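Local coordinates for protein TRAP dicarboxylate transporter-DctP subunit (Marinobacter aquaeolei, PDB 4PFI) that probably captures an organic acid in the periplasm and hands it to the membrane permease of a TRAP transporter, at residues 40-45 and 96-101; 155-160 and 245-250; 184-189 and 321-326. All coordinates share one frame; numbering follows the deposited sequence.

Interaction 1. Residues 40-45 and 96-101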
# COMPACT_ATOMS: atom_id res chain seq x y z
N PHE A 40 -14.39 -9.66 -7.38
CA PHE A 40 -13.31 -8.75 -7.04
C PHE A 40 -13.18 -8.61 -5.52
O PHE A 40 -14.00 -7.96 -4.89
CB PHE A 40 -13.61 -7.37 -7.65
CG PHE A 40 -12.43 -6.42 -7.68
CD1 PHE A 40 -11.30 -6.67 -6.93
CD2 PHE A 40 -12.47 -5.27 -8.46
CE1 PHE A 40 -10.23 -5.80 -6.96
CE2 PHE A 40 -11.40 -4.40 -8.49
CZ PHE A 40 -10.28 -4.66 -7.74
N ALA A 41 -12.16 -9.21 -4.93
CA ALA A 41 -11.99 -9.19 -3.48
C ALA A 41 -11.11 -8.02 -3.00
O ALA A 41 -10.11 -7.68 -3.63
CB ALA A 41 -11.39 -10.51 -3.01
N LEU A 42 -11.47 -7.41 -1.88
CA LEU A 42 -10.70 -6.30 -1.33
C LEU A 42 -10.09 -6.67 0.03
O LEU A 42 -10.70 -7.40 0.79
CB LEU A 42 -11.60 -5.10 -1.12
CG LEU A 42 -12.54 -4.73 -2.24
CD1 LEU A 42 -13.36 -3.58 -1.76
CD2 LEU A 42 -11.78 -4.38 -3.50
N GLU A 43 -8.90 -6.13 0.32
CA GLU A 43 -8.31 -6.25 1.65
C GLU A 43 -8.91 -5.26 2.65
O GLU A 43 -8.63 -5.33 3.85
CB GLU A 43 -6.82 -5.95 1.60
CG GLU A 43 -6.02 -6.80 0.68
CD GLU A 43 -4.65 -6.20 0.47
OE1 GLU A 43 -4.55 -4.96 0.31
OE2 GLU A 43 -3.65 -6.97 0.48
N GLU A 44 -9.69 -4.30 2.16
CA GLU A 44 -10.13 -3.19 3.01
C GLU A 44 -11.67 -3.08 3.03
O GLU A 44 -12.37 -3.62 2.17
CB GLU A 44 -9.46 -1.88 2.54
CG GLU A 44 -7.92 -1.96 2.51
CD GLU A 44 -7.22 -0.60 2.23
OE1 GLU A 44 -6.15 -0.35 2.87
OE2 GLU A 44 -7.70 0.20 1.37
N ILE A 45 -12.21 -2.38 4.02
CA ILE A 45 -13.67 -2.28 4.16
C ILE A 45 -14.28 -1.20 3.26
O ILE A 45 -13.58 -0.50 2.52
CB ILE A 45 -14.09 -1.94 5.61
CG1 ILE A 45 -13.34 -0.69 6.11
CG2 ILE A 45 -13.84 -3.10 6.54
CD1 ILE A 45 -14.04 0.02 7.25
N LEU A 96 -10.36 -11.46 -9.30
CA LEU A 96 -9.59 -10.24 -9.09
C LEU A 96 -9.47 -9.92 -7.61
O LEU A 96 -10.42 -10.11 -6.85
CB LEU A 96 -10.29 -9.06 -9.77
CG LEU A 96 -10.38 -9.03 -11.30
CD1 LEU A 96 -11.49 -8.06 -11.77
CD2 LEU A 96 -9.02 -8.64 -11.90
N ALA A 97 -8.32 -9.40 -7.20
CA ALA A 97 -8.14 -8.98 -5.81
C ALA A 97 -7.07 -7.92 -5.70
O ALA A 97 -6.21 -7.77 -6.56
CB ALA A 97 -7.76 -10.16 -4.94
N PHE A 98 -7.15 -7.17 -4.61
CA PHE A 98 -6.07 -6.30 -4.22
C PHE A 98 -5.08 -7.13 -3.41
O PHE A 98 -5.47 -8.03 -2.67
CB PHE A 98 -6.61 -5.14 -3.38
CG PHE A 98 -7.07 -3.97 -4.21
CD1 PHE A 98 -6.15 -3.17 -4.87
CD2 PHE A 98 -8.42 -3.66 -4.32
CE1 PHE A 98 -6.56 -2.10 -5.64
CE2 PHE A 98 -8.82 -2.58 -5.08
CZ PHE A 98 -7.89 -1.80 -5.74
N ALA A 99 -3.81 -6.82 -3.55
CA ALA A 99 -2.77 -7.47 -2.75
C ALA A 99 -1.72 -6.43 -2.43
O ALA A 99 -1.11 -5.86 -3.33
CB ALA A 99 -2.15 -8.64 -3.51
N SER A 100 -1.54 -6.16 -1.15
CA SER A 100 -0.49 -5.25 -0.69
C SER A 100 0.84 -5.98 -0.42
O SER A 100 0.89 -7.22 -0.40
CB SER A 100 -1.01 -4.56 0.56
OG SER A 100 -2.19 -3.84 0.22
N PRO A 101 1.93 -5.22 -0.25
CA PRO A 101 3.25 -5.85 -0.04
C PRO A 101 3.27 -6.76 1.18
O PRO A 101 3.85 -7.84 1.09
CB PRO A 101 4.20 -4.65 0.12
CG PRO A 101 3.54 -3.55 -0.68
CD PRO A 101 2.05 -3.77 -0.45
O HOH W 1 -4.25 -9.77 -0.32

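Interaction 2. Residues 155-160 and 245-250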
# COMPACT_ATOMS: atom_id res chain seq x y z
N VAL A 155 -1.89 0.51 -7.46
CA VAL A 155 -2.77 1.59 -7.03
C VAL A 155 -2.31 2.26 -5.73
O VAL A 155 -2.05 1.58 -4.74
CB VAL A 155 -4.19 1.06 -6.83
CG1 VAL A 155 -5.11 2.20 -6.43
CG2 VAL A 155 -4.68 0.35 -8.10
N PRO A 156 -2.21 3.60 -5.72
CA PRO A 156 -1.82 4.38 -4.53
C PRO A 156 -2.94 4.45 -3.48
O PRO A 156 -4.10 4.65 -3.87
CB PRO A 156 -1.55 5.78 -5.10
CG PRO A 156 -2.51 5.88 -6.29
CD PRO A 156 -2.59 4.46 -6.86
N GLU A 157 -2.64 4.28 -2.19
CA GLU A 157 -3.67 4.45 -1.14
C GLU A 157 -3.33 5.64 -0.24
O GLU A 157 -4.12 6.05 0.61
CB GLU A 157 -3.87 3.18 -0.31
CG GLU A 157 -3.94 1.95 -1.18
CD GLU A 157 -4.29 0.68 -0.41
OE1 GLU A 157 -3.37 -0.15 -0.17
OE2 GLU A 157 -5.48 0.48 -0.06
N GLY A 158 -2.16 6.22 -0.46
CA GLY A 158 -1.82 7.45 0.22
C GLY A 158 -0.45 7.42 0.86
O GLY A 158 0.16 6.36 1.00
N TRP A 159 0.04 8.59 1.23
CA TRP A 159 1.27 8.69 1.99
C TRP A 159 1.15 7.92 3.31
O TRP A 159 0.19 8.12 4.06
CB TRP A 159 1.52 10.16 2.30
CG TRP A 159 2.15 10.93 1.19
CD1 TRP A 159 1.61 11.97 0.52
CD2 TRP A 159 3.45 10.70 0.63
NE1 TRP A 159 2.50 12.41 -0.45
CE2 TRP A 159 3.63 11.65 -0.40
CE3 TRP A 159 4.47 9.79 0.89
CZ2 TRP A 159 4.80 11.72 -1.17
CZ3 TRP A 159 5.63 9.85 0.13
CH2 TRP A 159 5.78 10.82 -0.89
N MSE A 160 2.13 7.08 3.64
CA MSE A 160 2.19 6.50 5.00
C MSE A 160 2.37 7.65 6.00
O MSE A 160 3.13 8.58 5.75
CB MSE A 160 3.33 5.48 5.14
CG MSE A 160 3.19 4.27 4.23
SE MSE A 160 1.68 3.12 4.74
CE MSE A 160 2.50 2.17 6.26
N PHE A 245 1.52 3.95 0.58
CA PHE A 245 0.83 2.67 0.53
C PHE A 245 0.52 2.39 -0.92
O PHE A 245 -0.25 3.12 -1.53
CB PHE A 245 -0.52 2.77 1.21
CG PHE A 245 -0.85 1.65 2.13
CD1 PHE A 245 0.14 0.96 2.83
CD2 PHE A 245 -2.20 1.35 2.42
CE1 PHE A 245 -0.20 -0.05 3.76
CE2 PHE A 245 -2.55 0.35 3.36
CZ PHE A 245 -1.55 -0.35 4.03
N ILE A 246 1.08 1.32 -1.46
CA ILE A 246 0.85 0.93 -2.85
C ILE A 246 0.25 -0.46 -2.86
O ILE A 246 0.91 -1.40 -2.41
CB ILE A 246 2.17 0.86 -3.60
CG1 ILE A 246 2.93 2.20 -3.49
CG2 ILE A 246 1.93 0.48 -5.07
CD1 ILE A 246 2.20 3.36 -4.14
N ALA A 247 -0.97 -0.61 -3.36
CA ALA A 247 -1.61 -1.93 -3.43
C ALA A 247 -1.55 -2.47 -4.87
O ALA A 247 -1.61 -1.69 -5.82
CB ALA A 247 -3.04 -1.83 -2.97
N SER A 248 -1.43 -3.80 -5.01
CA SER A 248 -1.43 -4.47 -6.32
C SER A 248 -2.83 -4.89 -6.70
O SER A 248 -3.60 -5.34 -5.85
CB SER A 248 -0.62 -5.78 -6.25
OG SER A 248 0.74 -5.60 -6.54
N VAL A 249 -3.16 -4.80 -7.99
CA VAL A 249 -4.35 -5.50 -8.49
C VAL A 249 -3.88 -6.76 -9.22
O VAL A 249 -3.12 -6.68 -10.18
CB VAL A 249 -5.21 -4.63 -9.44
CG1 VAL A 249 -6.38 -5.46 -10.02
CG2 VAL A 249 -5.74 -3.40 -8.72
N VAL A 250 -4.32 -7.92 -8.77
CA VAL A 250 -3.90 -9.18 -9.37
C VAL A 250 -5.08 -10.00 -9.89
O VAL A 250 -6.22 -9.82 -9.46
CB VAL A 250 -3.10 -10.06 -8.37
CG1 VAL A 250 -1.80 -9.38 -8.00
CG2 VAL A 250 -3.95 -10.38 -7.14
O HOH W 2 -0.15 -1.22 0.60

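Interaction 3. Residues 184-189 and 321-326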
# COMPACT_ATOMS: atom_id res chain seq x y z
N SER A 184 6.53 -6.70 6.44
CA SER A 184 7.52 -7.02 5.44
C SER A 184 8.89 -6.87 6.09
O SER A 184 9.12 -5.93 6.85
CB SER A 184 7.39 -6.05 4.26
OG SER A 184 8.41 -6.26 3.30
N GLU A 185 9.81 -7.78 5.80
CA GLU A 185 11.14 -7.68 6.38
C GLU A 185 11.78 -6.34 6.00
O GLU A 185 12.47 -5.70 6.80
CB GLU A 185 12.00 -8.83 5.89
CG GLU A 185 13.29 -8.97 6.63
CD GLU A 185 13.83 -10.39 6.60
OE1 GLU A 185 13.26 -11.23 5.87
OE2 GLU A 185 14.82 -10.66 7.32
N THR A 186 11.51 -5.89 4.78
CA THR A 186 12.08 -4.65 4.32
C THR A 186 11.48 -3.50 5.10
O THR A 186 12.18 -2.54 5.41
CB THR A 186 11.85 -4.45 2.83
OG1 THR A 186 12.44 -5.55 2.11
CG2 THR A 186 12.47 -3.15 2.34
N ALA A 187 10.19 -3.58 5.40
CA ALA A 187 9.50 -2.52 6.13
C ALA A 187 10.01 -2.45 7.57
O ALA A 187 10.23 -1.37 8.10
CB ALA A 187 7.97 -2.71 6.10
N ALA A 188 10.24 -3.62 8.17
CA ALA A 188 10.81 -3.68 9.52
C ALA A 188 12.20 -3.02 9.55
O ALA A 188 12.50 -2.21 10.44
CB ALA A 188 10.91 -5.12 9.99
N GLU A 189 13.03 -3.36 8.57
CA GLU A 189 14.40 -2.88 8.53
C GLU A 189 14.49 -1.38 8.36
O GLU A 189 15.41 -0.74 8.84
CB GLU A 189 15.18 -3.56 7.40
CG GLU A 189 16.64 -3.17 7.40
CD GLU A 189 17.35 -3.56 8.71
OE1 GLU A 189 16.81 -4.39 9.47
OE2 GLU A 189 18.45 -3.03 8.97
N GLN A 321 20.00 -2.12 1.40
CA GLN A 321 20.95 -3.22 1.45
C GLN A 321 20.22 -4.53 1.75
O GLN A 321 20.34 -5.49 1.01
CB GLN A 321 22.01 -2.93 2.51
CG GLN A 321 23.06 -4.02 2.70
CD GLN A 321 23.99 -3.73 3.87
OE1 GLN A 321 24.56 -2.65 3.97
NE2 GLN A 321 24.12 -4.70 4.78
N ARG A 322 19.44 -4.55 2.83
CA ARG A 322 18.66 -5.74 3.21
C ARG A 322 17.73 -6.15 2.06
O ARG A 322 17.52 -7.34 1.82
CB ARG A 322 17.86 -5.47 4.49
CG ARG A 322 16.81 -6.55 4.84
CD ARG A 322 17.41 -7.93 5.18
NE ARG A 322 18.62 -7.85 6.01
CZ ARG A 322 18.63 -7.62 7.33
NH1 ARG A 322 17.49 -7.45 8.00
NH2 ARG A 322 19.79 -7.56 7.98
N PHE A 323 17.20 -5.17 1.34
CA PHE A 323 16.28 -5.44 0.24
C PHE A 323 16.99 -6.16 -0.88
O PHE A 323 16.45 -7.10 -1.44
CB PHE A 323 15.65 -4.15 -0.30
CG PHE A 323 14.73 -4.37 -1.47
CD1 PHE A 323 13.59 -5.14 -1.34
CD2 PHE A 323 15.04 -3.85 -2.73
CE1 PHE A 323 12.75 -5.34 -2.42
CE2 PHE A 323 14.21 -4.05 -3.82
CZ PHE A 323 13.06 -4.80 -3.67
N ILE A 324 18.19 -5.69 -1.22
CA ILE A 324 19.02 -6.31 -2.27
C ILE A 324 19.43 -7.73 -1.90
O ILE A 324 19.28 -8.64 -2.71
CB ILE A 324 20.32 -5.51 -2.57
CG1 ILE A 324 19.99 -4.12 -3.11
CG2 ILE A 324 21.20 -6.25 -3.59
CD1 ILE A 324 19.04 -4.15 -4.28
N GLU A 325 19.94 -7.93 -0.68
CA GLU A 325 20.25 -9.27 -0.18
C GLU A 325 19.08 -10.23 -0.40
O GLU A 325 19.28 -11.40 -0.73
CB GLU A 325 20.57 -9.22 1.31
CG GLU A 325 21.81 -8.45 1.67
CD GLU A 325 21.91 -8.14 3.17
OE1 GLU A 325 20.94 -8.43 3.92
OE2 GLU A 325 22.96 -7.60 3.60
N LEU A 326 17.86 -9.74 -0.21
CA LEU A 326 16.66 -10.56 -0.30
C LEU A 326 16.14 -10.80 -1.72
O LEU A 326 15.43 -11.77 -1.95
CB LEU A 326 15.54 -9.93 0.54
CG LEU A 326 15.63 -10.15 2.05
CD1 LEU A 326 14.58 -9.31 2.82
CD2 LEU A 326 15.50 -11.65 2.38

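Interaction 1. Residues 40-45 and 96-101
Glu-43 reaches across to Ser-100 and ties the loop just after strand 37-41 to the residue that follows strand 96-99. Its CB points toward the other segment, and CG comes next, lying 3.6 Å from Phe-98 O. Extended beyond CG, the chain sets both carboxylate oxygens against Ser-100. OE1 accepts from Ser-100 OG at 2.6 Å through its syn lone pair, while OE2 takes the backbone N-H of Ser-100 (OE2 to N 2.8 Å), the donor lying 29° out of the carboxylate plane. A water bridges OE2 to Phe-98 O, and His-103 offers OE2 a further, weak bond. Shortened to an alanine, the residue would lose both carboxylate oxygens, probably leaving Ser-100 OG and N-H without these acceptors and the water without one bridged partner. Before this grip the segments run as neighbouring parallel strands, 37-41 and 96-99, in the sheet of an alpha/beta domain of the two-domain solute-binding fold. Ala-41 N donates to Leu-96 O (2.7 Å), and Phe-98 N to Ala-41 O (3.2 Å). On the face of the sheet shared with Leu-96, the Phe-40 side chain leaves CA beside the carbonyl carbon (chi1 -166°), which puts Leu-96 CB over one face of its ring. The Phe-40 and Phe-98 rings are near parallel (27°) but slid apart, their centroids separated by 5.4 Å. Leu-42 CD2 meets the edge of the Phe-98 ring, 3.5 Å from Phe-98 CD2.

Interaction 2. Residues 155-160 and 245-250
A first torsion of -135°, away from any staggered value, turns the Phe-245 ring into the space between Glu-157 and Met-160. Glu-157 sends CG out beside its backbone N (chi1 -44°) and then extends, bringing its carboxylate obliquely to the ring, with the two planes only 19° apart and OE1 3.2 Å from Phe-245 CD2. The same OE1 lies 3.3 Å from Ala-247 CB, while OE2 accepts from Gln-50 NE2. Met-160, present as selenomethionine, folds back at its second and third torsions and makes a Met-aromatic contact: SE is 4.1 Å from the centroid of the Phe-245 ring, approaching obliquely. Strands 149-164 and 244-252 pair antiparallel. Val-155 and Ala-247 form a hydrogen-bonded pair with two bonds of equal length (Val-155 N to Ala-247 O and Ala-247 N to Val-155 O, each 2.8 Å), and Glu-157 N donates to Phe-245 O at 2.7 Å. Phe-245 N reaches Gly-158 O; at the backbone angles of Gly-158 a side chain would collide with the carbonyl oxygen of Glu-157. Helix 263-296 packs on Pro-156 through Ala-278 and Trp-279, while strand 96-99 borders strand 244-252 and lays Phe-98 against Val-155, Ala-247 and Val-249.

Interaction 3. Residues 184-189 and 321-326
Glu-189 and Arg-322 join two helices that pack antiparallel, the short helix 185-192 and the long helix 318-339 near the end of the chain. The axes of the short segments run at 160° to each other and approach to 9.5 Å, and no hydrogen bond crosses between them. Charge and side-chain packing link them instead. Glu-189 OE1 stands 3.5 Å from Arg-322 NH1 in a salt bridge, but well out of the guanidinium plane, so no N-H points at it; this oxygen has a stronger partner in Arg-192 of its own helix. Bends at the second and third torsions of Arg-322 (65° and 41°) turn the guanidinium so that NE is directed at Glu-325. NE donates to Glu-325 OE1 at 3.2 Å in a salt bridge within the helix, the oxygen practically in the guanidinium plane, which should fix the rotation of the group and completes a Glu-189, Arg-322, Glu-325 network. Glu-325 OE2 receives a weak bond from Gln-321 NE2. Glu-185 OE2 adds opposite charge near Arg-322 NH1, beyond bonding range. At the start of the shorter helix Ser-184 is the N-cap, its OG accepting weakly from Thr-186 N. Looser packing adds to this: Leu-326 CD1 lies along the Glu-185 side chain from CB to OE1, and Thr-186 OG1 meets the edge of the Phe-323 ring, 3.7 Å from Phe-323 CD1.

How the interactions relate
Interactions 1 and 2 belong to one continuous sheet: strands 96-99 and 244-252 are neighbours in it, probably bonded from Ser-248 N to Ala-99 O at 2.7 Å, and Phe-98 CE1 packs on Val-249 CG2 at 3.4 Å. Glu-44 OE2 and Glu-157 OE2 also come within 2.7 Å. Interaction 3 stands apart, its centre about 23 Å from that of interaction 1 and about 19 Å from that of interaction 2, yet Met-182 touches both Phe-245 and Ala-187. The structure is the open form without solute, which in this family binds between the two domains; no residue here is assigned to that site. Gln-234, Asn-235 and Gly-298, outside these contacts, hold the sodium ion.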